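Local atomic coordinates of spectinomycin 9-adenylyltransferase (PDB entry 6SXJ), a protein that catalyses transfer of an adenylyl group from ATP to spectinomycin, giving 9-O-adenylylspectinomycin and diphosphate, and so confers bacterial resistance to that antibiotic. Residues A[51-56]-A[87-92]; A[71-76]-A[108-113]; A[215-220]-A[241-246]. One frame throughout, in Å; residues are numbered along the deposited sequence.

Contact 1: residues A[51-56]-A[87-92]; sequences VVVSEP and LTIIIQ
Val53 and Ile89 meet methyl to methyl in the apolar centre, where Val53 CG2 lies 3.7 Å from Ile89 CG2. Val53 has CG1 anti to the carbonyl carbon (chi1 -67°), which leaves CG2 between N and C. From there CG2 also touches Ile91 CG1. On the same face Val51 CG2 rests against the branched end of Leu87, 3.9 Å from Leu87 CD1. Helix 8-23 covers this face: Leu19 reaches Val51 and Leu87, and Leu23 reaches Val53. Val52 and Ile90 pair on the other face, with Val52 CG2 3.8 Å from Ile90 CG1. Leu130 and Leu134 of helix 130-139 pack on Ile90 there.

Between the two faces runs a ladder of four backbone hydrogen bonds. Val51 N gives its proton to Thr88 O at 2.8 Å, and Val51 O receives the amide of Ile90. Val53 repeats this pattern with Ile90 O and Gln92 N. The CA of Ile89 makes an added CA-H...O contact with Val51 O.

Past the strand ends the chain turns and Pro56 comes over Ile91. The two side chains cross at about a right angle, with Pro56 CG 3.6 Å from Ile91 CD1. The fit is tight, since Pro56 CA is 3.5 Å from that same CD1. Asn26 OD1 accepts the amides of Ser54 and Glu55 beside this turn. At the polar edge Gln92 lays its CB on Val52 CG1, while its NE2 bonds a glycerol probably left from crystallisation.

The short segments 51-53 and 87-91 run parallel, with 29° between their axes, as neighbours in the mixed sheet. With helix 59-69 between them in sequence, they form a beta-alpha-beta unit of the nucleotidyltransferase domain.

Contact 2: residues A[71-76]-A[108-113]; sequences PISKKI and YGEWLQ
Glu110 turns the face of its carboxylate to the backbone carbonyl of Lys74, and Lys74 O stands above Glu110 CD at 3.1 Å. The bend at chi2 (-60°) brings CD under that oxygen. Lys74 O and the carboxylate are both acceptors, so no hydrogen bond joins them. The carboxylate is held by other groups. Ser73 OG is 2.7 Å from Glu110 OE2 and near Lys74 O as well; which of the two takes its proton is not settled. Ile85 N bonds this OG weakly. Lys75 NZ forms a salt bridge to OE2 of Glu110 at 3.3 Å, and the bend of the Lys75 chain at chi4 turns NZ toward it. The same ammonium group bonds Arg70 O and, weakly, Ser73 O. Its charge probably favours the ionised carboxylate.

The contact joins two connections of the nucleotidyltransferase domain. Residues 71-76 belong to the loop between helix 59-69 and strand 85-91. Residues 108-113 lead from strand 103-108 through a 3-10 turn into helix 113-117, with Leu112 at its N-cap.

Within this second connection Tyr108 OH lies very close to Glu110 OE2, which sits in the plane of the ring at its edge. The exact length of this bond is doubtful. Gln113 NE2 bonds the other oxygen, Glu110 OE1, at 3.1 Å. It approaches on the syn side, 30° out of the carboxylate plane, by a fairly straight bond (163°). Gln113 OE1 is taken by Arg70 NH1, so Arg70, just before residues 71-76, reaches across to the second connection. At the outer end Ile76 CD1 touches the backbone of the turn, 3.8 Å from Glu110 O.

Contact 3: residues A[215-220]-A[241-246]; sequences PLEHRE and VNLTIN
His218 and Thr244 make the hydrogen bond that joins the two helices. His218 ND1 is 2.9 Å from Thr244 OG1, and the hydroxyl oxygen sits at the ring edge, near the ring plane. Either atom could be the donor. The two side chains slide past each other in opposite directions. The ring torsion of His218 (chi2 -41°) puts ND1 on the side of the hydroxyl. Thr244 OG1 has a second partner in Arg221 NE, further along helix 216-229. The buried hydroxyl is therefore gripped by two groups.

Charge enters through the same arginine. Arg221 NH2 forms a salt bridge with Glu217 OE2, so Arg221 links the acidic side chain to the hydroxyl across the contact.

Several groups pack on the imidazole. Glu217 CG lies over the centre of one ring face, 3.7 Å above its plane. His218 CE1 comes 3.4 Å from Leu243 O, an oblique approach. Leu243 CB meets the ring at its edge, in plane, 3.9 Å from His218 CE1. A ring stack is added by Tyr247 of helix 241-253. These neighbours should limit rotation of the imidazole.

Further out on the leucine, Leu243 CD1 is 3.8 Å from Glu217 OE2, where the two side chains cross at about a right angle. Leu243 packs on Arg221 as well.

The two short helical segments approach to 9.5 Å between axes, at 106°. Thr244 also touches Ile222 of helix 216-229. Val241 and Ile245 pack instead on helix 181-196, so helix 241-253 lies between two helical partners. This is steep helix-on-helix packing within the all-helical C-terminal domain of the aminoglycoside adenylyltransferase family.

How the contacts relate
Contacts 1 and 2 belong to the nucleotidyltransferase domain, and contact 3 to the C-terminal domain. Contact 1 joins strands 47-53 and 85-91; contact 2 joins the loop that follows helix 59-69 to the loop that follows strand 103-108. Their segments alternate along the chain. They touch where Leu87 O meets Tyr108 N at 2.8 Å, a probable hydrogen bond between adjacent strands. Contact 1 is the buried one, built from aliphatic side chains and backbone bonds within the sheet. Contact 2 is partly buried and depends on a shared carboxylate. Contact 3 is also partly buried but pairs two helices through a histidine and a threonine. Its centre is about 40 Å from that of contact 1, across the centre of the chain.

Contact 1: residues A[51-56]-A[87-92]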
loop_
_atom_site.group_PDB
_atom_site.type_symbol
_atom_site.label_atom_id
_atom_site.label_comp_id
_atom_site.label_asym_id
_atom_site.label_seq_id
_atom_site.Cartn_x
_atom_site.Cartn_y
_atom_site.Cartn_z
ATOM N N VAL A 51 -9.796 4.539 -5.718
ATOM C CA VAL A 51 -10.760 5.361 -6.439
ATOM C C VAL A 51 -10.865 4.841 -7.865
ATOM O O VAL A 51 -9.851 4.533 -8.503
ATOM C CB VAL A 51 -10.350 6.847 -6.427
ATOM C CG1 VAL A 51 -11.318 7.681 -7.259
ATOM C CG2 VAL A 51 -10.272 7.370 -5.007
ATOM N N VAL A 52 -12.090 4.744 -8.366
ATOM C CA VAL A 52 -12.355 4.222 -9.699
ATOM C C VAL A 52 -13.034 5.307 -10.520
ATOM O O VAL A 52 -13.988 5.942 -10.053
ATOM C CB VAL A 52 -13.223 2.954 -9.656
ATOM C CG1 VAL A 52 -13.444 2.420 -11.067
ATOM C CG2 VAL A 52 -12.570 1.898 -8.781
ATOM N N VAL A 53 -12.558 5.490 -11.751
ATOM C CA VAL A 53 -13.022 6.531 -12.652
ATOM C C VAL A 53 -13.372 5.889 -13.989
ATOM O O VAL A 53 -13.058 4.729 -14.252
ATOM C CB VAL A 53 -11.970 7.641 -12.846
ATOM C CG1 VAL A 53 -11.765 8.403 -11.548
ATOM C CG2 VAL A 53 -10.655 7.048 -13.347
ATOM N N SER A 54 -14.041 6.668 -14.835
ATOM C CA SER A 54 -14.463 6.181 -16.141
ATOM C C SER A 54 -13.410 6.415 -17.218
ATOM O O SER A 54 -13.141 5.513 -18.017
ATOM C CB SER A 54 -15.775 6.857 -16.548
ATOM O OG SER A 54 -16.889 6.195 -15.973
ATOM N N GLU A 55 -12.817 7.602 -17.256
ATOM C CA GLU A 55 -11.874 8.003 -18.288
ATOM C C GLU A 55 -10.618 8.576 -17.657
ATOM O O GLU A 55 -10.616 8.948 -16.477
ATOM C CB GLU A 55 -12.488 9.052 -19.227
ATOM C CG GLU A 55 -13.714 8.583 -19.982
ATOM C CD GLU A 55 -14.803 9.632 -20.011
ATOM O OE1 GLU A 55 -14.466 10.836 -20.070
ATOM O OE2 GLU A 55 -15.992 9.251 -19.975
ATOM N N PRO A 56 -9.531 8.677 -18.423
ATOM C CA PRO A 56 -8.288 9.233 -17.876
ATOM C C PRO A 56 -8.479 10.639 -17.329
ATOM O O PRO A 56 -9.448 11.339 -17.633
ATOM C CB PRO A 56 -7.334 9.232 -19.079
ATOM C CG PRO A 56 -7.860 8.157 -19.979
ATOM C CD PRO A 56 -9.360 8.178 -19.802
ATOM N N LEU A 87 -3.563 7.136 -1.895
ATOM C CA LEU A 87 -4.724 7.100 -2.774
ATOM C C LEU A 87 -4.308 6.686 -4.174
ATOM O O LEU A 87 -3.453 7.335 -4.779
ATOM C CB LEU A 87 -5.416 8.466 -2.833
ATOM C CG LEU A 87 -6.733 8.523 -3.611
ATOM C CD1 LEU A 87 -7.759 9.388 -2.853
ATOM C CD2 LEU A 87 -6.517 9.079 -4.987
ATOM N N THR A 88 -4.963 5.648 -4.698
ATOM C CA THR A 88 -4.733 5.129 -6.038
ATOM C C THR A 88 -6.000 5.280 -6.869
ATOM O O THR A 88 -7.109 5.056 -6.372
ATOM C CB THR A 88 -4.336 3.648 -6.004
ATOM O OG1 THR A 88 -3.140 3.490 -5.237
ATOM C CG2 THR A 88 -4.120 3.123 -7.410
ATOM N N ILE A 89 -5.827 5.634 -8.138
ATOM C CA ILE A 89 -6.927 5.788 -9.080
ATOM C C ILE A 89 -6.737 4.777 -10.200
ATOM O O ILE A 89 -5.657 4.702 -10.803
ATOM C CB ILE A 89 -6.993 7.220 -9.646
ATOM C CG1 ILE A 89 -7.074 8.238 -8.506
ATOM C CG2 ILE A 89 -8.171 7.358 -10.596
ATOM C CD1 ILE A 89 -7.198 9.671 -8.960
ATOM N N ILE A 90 -7.783 4.006 -10.478
ATOM C CA ILE A 90 -7.813 3.113 -11.626
ATOM C C ILE A 90 -8.996 3.483 -12.508
ATOM O O ILE A 90 -10.015 4.008 -12.037
ATOM C CB ILE A 90 -7.897 1.629 -11.209
ATOM C CG1 ILE A 90 -9.048 1.420 -10.217
ATOM C CG2 ILE A 90 -6.576 1.167 -10.613
ATOM C CD1 ILE A 90 -9.362 -0.031 -9.959
ATOM N N ILE A 91 -8.841 3.216 -13.804
ATOM C CA ILE A 91 -9.914 3.330 -14.782
ATOM C C ILE A 91 -10.581 1.972 -14.885
ATOM O O ILE A 91 -9.900 0.955 -15.059
ATOM C CB ILE A 91 -9.373 3.778 -16.151
ATOM C CG1 ILE A 91 -8.551 5.053 -15.996
ATOM C CG2 ILE A 91 -10.516 3.990 -17.131
ATOM C CD1 ILE A 91 -8.294 5.785 -17.294
ATOM N N GLN A 92 -11.910 1.939 -14.762
ATOM C CA GLN A 92 -12.594 0.651 -14.741
ATOM C C GLN A 92 -12.288 -0.153 -16.000
ATOM O O GLN A 92 -12.002 -1.353 -15.929
ATOM C CB GLN A 92 -14.101 0.845 -14.590
ATOM C CG GLN A 92 -14.833 -0.437 -14.249
ATOM C CD GLN A 92 -16.341 -0.287 -14.333
ATOM O OE1 GLN A 92 -16.868 0.827 -14.341
ATOM N NE2 GLN A 92 -17.043 -1.412 -14.392
#

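Contact 2: residues A[71-76]-A[108-113]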
loop_
_atom_site.group_PDB
_atom_site.type_symbol
_atom_site.label_atom_id
_atom_site.label_comp_id
_atom_site.label_asym_id
_atom_site.label_seq_id
_atom_site.Cartn_x
_atom_site.Cartn_y
_atom_site.Cartn_z
ATOM N N PRO A 71 -2.149 19.107 1.847
ATOM C CA PRO A 71 -2.243 19.781 3.154
ATOM C C PRO A 71 -2.899 18.935 4.227
ATOM O O PRO A 71 -2.691 19.201 5.418
ATOM C CB PRO A 71 -3.087 21.031 2.861
ATOM C CG PRO A 71 -3.295 21.064 1.357
ATOM C CD PRO A 71 -3.088 19.675 0.862
ATOM N N ILE A 72 -3.687 17.931 3.852
ATOM C CA ILE A 72 -4.485 17.181 4.808
ATOM C C ILE A 72 -3.906 15.801 5.066
ATOM O O ILE A 72 -4.538 14.985 5.744
ATOM C CB ILE A 72 -5.946 17.082 4.350
ATOM C CG1 ILE A 72 -6.043 16.377 3.002
ATOM C CG2 ILE A 72 -6.558 18.465 4.230
ATOM C CD1 ILE A 72 -7.423 15.805 2.726
ATOM N N SER A 73 -2.726 15.510 4.535
ATOM C CA SER A 73 -2.071 14.236 4.766
ATOM C C SER A 73 -0.856 14.454 5.651
ATOM O O SER A 73 -0.196 15.491 5.561
ATOM C CB SER A 73 -1.650 13.586 3.437
ATOM O OG SER A 73 -0.650 12.604 3.615
ATOM N N LYS A 74 -0.542 13.451 6.470
ATOM C CA LYS A 74 0.658 13.505 7.286
ATOM C C LYS A 74 1.887 13.622 6.389
ATOM O O LYS A 74 1.933 13.061 5.293
ATOM C CB LYS A 74 0.771 12.253 8.151
ATOM C CG LYS A 74 1.943 12.248 9.123
ATOM C CD LYS A 74 2.220 10.829 9.625
ATOM C CE LYS A 74 3.299 10.807 10.712
ATOM N NZ LYS A 74 2.747 10.492 12.067
ATOM N N LYS A 75 2.895 14.344 6.871
ATOM C CA LYS A 75 4.197 14.402 6.222
ATOM C C LYS A 75 5.196 13.593 7.034
ATOM O O LYS A 75 5.135 13.570 8.271
ATOM C CB LYS A 75 4.682 15.841 6.064
ATOM C CG LYS A 75 4.161 16.514 4.799
ATOM C CD LYS A 75 2.811 17.167 5.062
ATOM C CE LYS A 75 2.134 17.593 3.769
ATOM N NZ LYS A 75 1.585 16.428 3.026
ATOM N N ILE A 76 6.111 12.932 6.320
ATOM C CA ILE A 76 7.047 12.009 6.946
ATOM C C ILE A 76 7.801 12.706 8.063
ATOM O O ILE A 76 8.141 13.892 7.974
ATOM C CB ILE A 76 8.025 11.442 5.899
ATOM C CG1 ILE A 76 7.309 10.438 4.993
ATOM C CG2 ILE A 76 9.221 10.800 6.591
ATOM C CD1 ILE A 76 7.877 10.382 3.579
ATOM N N TYR A 108 -1.456 9.171 -5.292
ATOM C CA TYR A 108 -0.985 10.056 -4.240
ATOM C C TYR A 108 -0.308 9.204 -3.178
ATOM O O TYR A 108 -0.887 8.220 -2.705
ATOM C CB TYR A 108 -2.094 10.884 -3.579
ATOM C CG TYR A 108 -1.474 11.865 -2.599
ATOM C CD1 TYR A 108 -1.160 13.163 -2.987
ATOM C CD2 TYR A 108 -1.138 11.473 -1.311
ATOM C CE1 TYR A 108 -0.554 14.047 -2.108
ATOM C CE2 TYR A 108 -0.538 12.346 -0.432
ATOM C CZ TYR A 108 -0.239 13.629 -0.836
ATOM O OH TYR A 108 0.370 14.495 0.046
ATOM N N GLY A 109 0.909 9.591 -2.804
ATOM C CA GLY A 109 1.682 8.893 -1.795
ATOM C C GLY A 109 2.794 9.781 -1.272
ATOM O O GLY A 109 3.423 10.504 -2.052
ATOM N N GLU A 110 3.049 9.740 0.037
ATOM C CA GLU A 110 3.994 10.675 0.630
ATOM C C GLU A 110 5.436 10.364 0.254
ATOM O O GLU A 110 6.268 11.273 0.286
ATOM C CB GLU A 110 3.847 10.683 2.152
ATOM C CG GLU A 110 2.582 11.376 2.643
ATOM C CD GLU A 110 2.509 12.831 2.227
ATOM O OE1 GLU A 110 3.567 13.496 2.168
ATOM O OE2 GLU A 110 1.393 13.309 1.933
ATOM N N TRP A 111 5.755 9.111 -0.087
ATOM C CA TRP A 111 7.094 8.796 -0.581
ATOM C C TRP A 111 7.417 9.531 -1.872
ATOM O O TRP A 111 8.582 9.549 -2.282
ATOM C CB TRP A 111 7.252 7.290 -0.805
ATOM C CG TRP A 111 6.346 6.733 -1.868
ATOM C CD1 TRP A 111 6.642 6.553 -3.183
ATOM C CD2 TRP A 111 4.997 6.282 -1.695
ATOM N NE1 TRP A 111 5.560 6.026 -3.844
ATOM C CE2 TRP A 111 4.541 5.843 -2.951
ATOM C CE3 TRP A 111 4.136 6.200 -0.596
ATOM C CZ2 TRP A 111 3.261 5.339 -3.143
ATOM C CZ3 TRP A 111 2.867 5.701 -0.788
ATOM C CH2 TRP A 111 2.439 5.276 -2.049
ATOM N N LEU A 112 6.420 10.147 -2.506
ATOM C CA LEU A 112 6.580 10.871 -3.755
ATOM C C LEU A 112 6.604 12.384 -3.565
ATOM O O LEU A 112 6.633 13.126 -4.558
ATOM C CB LEU A 112 5.449 10.499 -4.714
ATOM C CG LEU A 112 5.404 9.103 -5.330
ATOM C CD1 LEU A 112 4.046 8.887 -5.975
ATOM C CD2 LEU A 112 6.530 8.930 -6.352
ATOM N N GLN A 113 6.594 12.865 -2.322
ATOM C CA GLN A 113 6.438 14.298 -2.093
ATOM C C GLN A 113 7.614 15.084 -2.671
ATOM O O GLN A 113 7.419 16.089 -3.360
ATOM C CB GLN A 113 6.277 14.573 -0.597
ATOM C CG GLN A 113 5.679 15.940 -0.273
ATOM C CD GLN A 113 4.283 16.121 -0.810
ATOM O OE1 GLN A 113 4.077 16.784 -1.829
ATOM N NE2 GLN A 113 3.305 15.543 -0.122
#

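Contact 3: residues A[215-220]-A[241-246]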
loop_
_atom_site.group_PDB
_atom_site.type_symbol
_atom_site.label_atom_id
_atom_site.label_comp_id
_atom_site.label_asym_id
_atom_site.label_seq_id
_atom_site.Cartn_x
_atom_site.Cartn_y
_atom_site.Cartn_z
ATOM N N PRO A 215 14.405 -19.186 12.949
ATOM C CA PRO A 215 15.562 -19.422 13.824
ATOM C C PRO A 215 15.946 -18.175 14.603
ATOM O O PRO A 215 15.835 -17.047 14.114
ATOM C CB PRO A 215 16.666 -19.838 12.845
ATOM C CG PRO A 215 15.928 -20.437 11.689
ATOM C CD PRO A 215 14.661 -19.624 11.567
ATOM N N LEU A 216 16.427 -18.401 15.829
ATOM C CA LEU A 216 16.634 -17.331 16.799
ATOM C C LEU A 216 17.262 -16.082 16.188
ATOM O O LEU A 216 16.714 -14.979 16.307
ATOM C CB LEU A 216 17.509 -17.849 17.949
ATOM C CG LEU A 216 18.008 -16.803 18.951
ATOM C CD1 LEU A 216 16.842 -16.304 19.814
ATOM C CD2 LEU A 216 19.127 -17.358 19.824
ATOM N N GLU A 217 18.432 -16.232 15.557
ATOM C CA GLU A 217 19.139 -15.065 15.036
ATOM C C GLU A 217 18.233 -14.231 14.139
ATOM O O GLU A 217 18.255 -12.995 14.192
ATOM C CB GLU A 217 20.397 -15.507 14.280
ATOM C CG GLU A 217 20.161 -16.173 12.929
ATOM C CD GLU A 217 21.448 -16.256 12.100
ATOM O OE1 GLU A 217 21.724 -17.323 11.502
ATOM O OE2 GLU A 217 22.183 -15.248 12.053
ATOM N N HIS A 218 17.418 -14.894 13.317
ATOM C CA HIS A 218 16.505 -14.189 12.429
ATOM C C HIS A 218 15.317 -13.623 13.200
ATOM O O HIS A 218 14.888 -12.495 12.939
ATOM C CB HIS A 218 16.027 -15.130 11.323
ATOM C CG HIS A 218 17.131 -15.643 10.448
ATOM N ND1 HIS A 218 18.171 -14.847 10.014
ATOM C CD2 HIS A 218 17.356 -16.871 9.927
ATOM C CE1 HIS A 218 18.989 -15.564 9.267
ATOM N NE2 HIS A 218 18.518 -16.796 9.199
ATOM N N ARG A 219 14.781 -14.384 14.156
ATOM C CA ARG A 219 13.713 -13.866 15.004
ATOM C C ARG A 219 14.163 -12.610 15.742
ATOM O O ARG A 219 13.469 -11.588 15.732
ATOM C CB ARG A 219 13.272 -14.937 15.996
ATOM C CG ARG A 219 12.612 -14.373 17.242
ATOM C CD ARG A 219 11.778 -15.432 17.928
ATOM N NE ARG A 219 12.574 -16.276 18.816
ATOM C CZ ARG A 219 12.723 -17.589 18.671
ATOM N NH1 ARG A 219 12.136 -18.226 17.663
ATOM N NH2 ARG A 219 13.465 -18.266 19.538
ATOM N N GLU A 220 15.324 -12.673 16.393
ATOM C CA GLU A 220 15.868 -11.494 17.062
ATOM C C GLU A 220 15.811 -10.271 16.149
ATOM O O GLU A 220 15.315 -9.211 16.545
ATOM C CB GLU A 220 17.309 -11.764 17.511
ATOM C CG GLU A 220 17.445 -12.452 18.868
ATOM C CD GLU A 220 18.881 -12.871 19.178
ATOM O OE1 GLU A 220 19.076 -13.972 19.739
ATOM O OE2 GLU A 220 19.817 -12.104 18.858
ATOM N N VAL A 241 21.530 -7.732 8.559
ATOM C CA VAL A 241 20.229 -7.795 7.903
ATOM C C VAL A 241 20.278 -8.703 6.685
ATOM O O VAL A 241 19.263 -9.296 6.298
ATOM C CB VAL A 241 19.766 -6.375 7.521
ATOM C CG1 VAL A 241 18.456 -6.434 6.752
ATOM C CG2 VAL A 241 19.630 -5.501 8.765
ATOM N N ASN A 242 21.443 -8.800 6.041
ATOM C CA ASN A 242 21.554 -9.629 4.849
ATOM C C ASN A 242 21.089 -11.054 5.127
ATOM O O ASN A 242 20.357 -11.645 4.325
ATOM C CB ASN A 242 22.999 -9.612 4.345
ATOM C CG ASN A 242 24.008 -9.783 5.462
ATOM O OD1 ASN A 242 23.959 -9.078 6.473
ATOM N ND2 ASN A 242 24.930 -10.726 5.285
ATOM N N LEU A 243 21.481 -11.612 6.274
ATOM C CA LEU A 243 21.182 -13.014 6.561
ATOM C C LEU A 243 19.684 -13.256 6.668
ATOM O O LEU A 243 19.157 -14.235 6.124
ATOM C CB LEU A 243 21.884 -13.434 7.851
ATOM C CG LEU A 243 23.374 -13.101 7.867
ATOM C CD1 LEU A 243 24.019 -13.475 9.178
ATOM C CD2 LEU A 243 24.064 -13.807 6.706
ATOM N N THR A 244 18.980 -12.385 7.389
ATOM C CA THR A 244 17.543 -12.584 7.557
ATOM C C THR A 244 16.802 -12.355 6.247
ATOM O O THR A 244 15.875 -13.100 5.911
ATOM C CB THR A 244 17.013 -11.654 8.650
ATOM O OG1 THR A 244 17.611 -11.996 9.907
ATOM C CG2 THR A 244 15.515 -11.772 8.762
ATOM N N ILE A 245 17.185 -11.317 5.498
ATOM C CA ILE A 245 16.619 -11.115 4.165
ATOM C C ILE A 245 16.763 -12.392 3.347
ATOM O O ILE A 245 15.800 -12.884 2.741
ATOM C CB ILE A 245 17.303 -9.921 3.473
ATOM C CG1 ILE A 245 16.994 -8.618 4.219
ATOM C CG2 ILE A 245 16.868 -9.817 2.019
ATOM C CD1 ILE A 245 15.693 -7.964 3.799
ATOM N N ASN A 246 17.980 -12.946 3.314
ATOM C CA ASN A 246 18.211 -14.201 2.609
ATOM C C ASN A 246 17.312 -15.300 3.160
ATOM O O ASN A 246 16.650 -16.017 2.403
ATOM C CB ASN A 246 19.684 -14.599 2.721
ATOM C CG ASN A 246 20.596 -13.684 1.927
ATOM O OD1 ASN A 246 20.139 -12.946 1.050
ATOM N ND2 ASN A 246 21.894 -13.723 2.233
#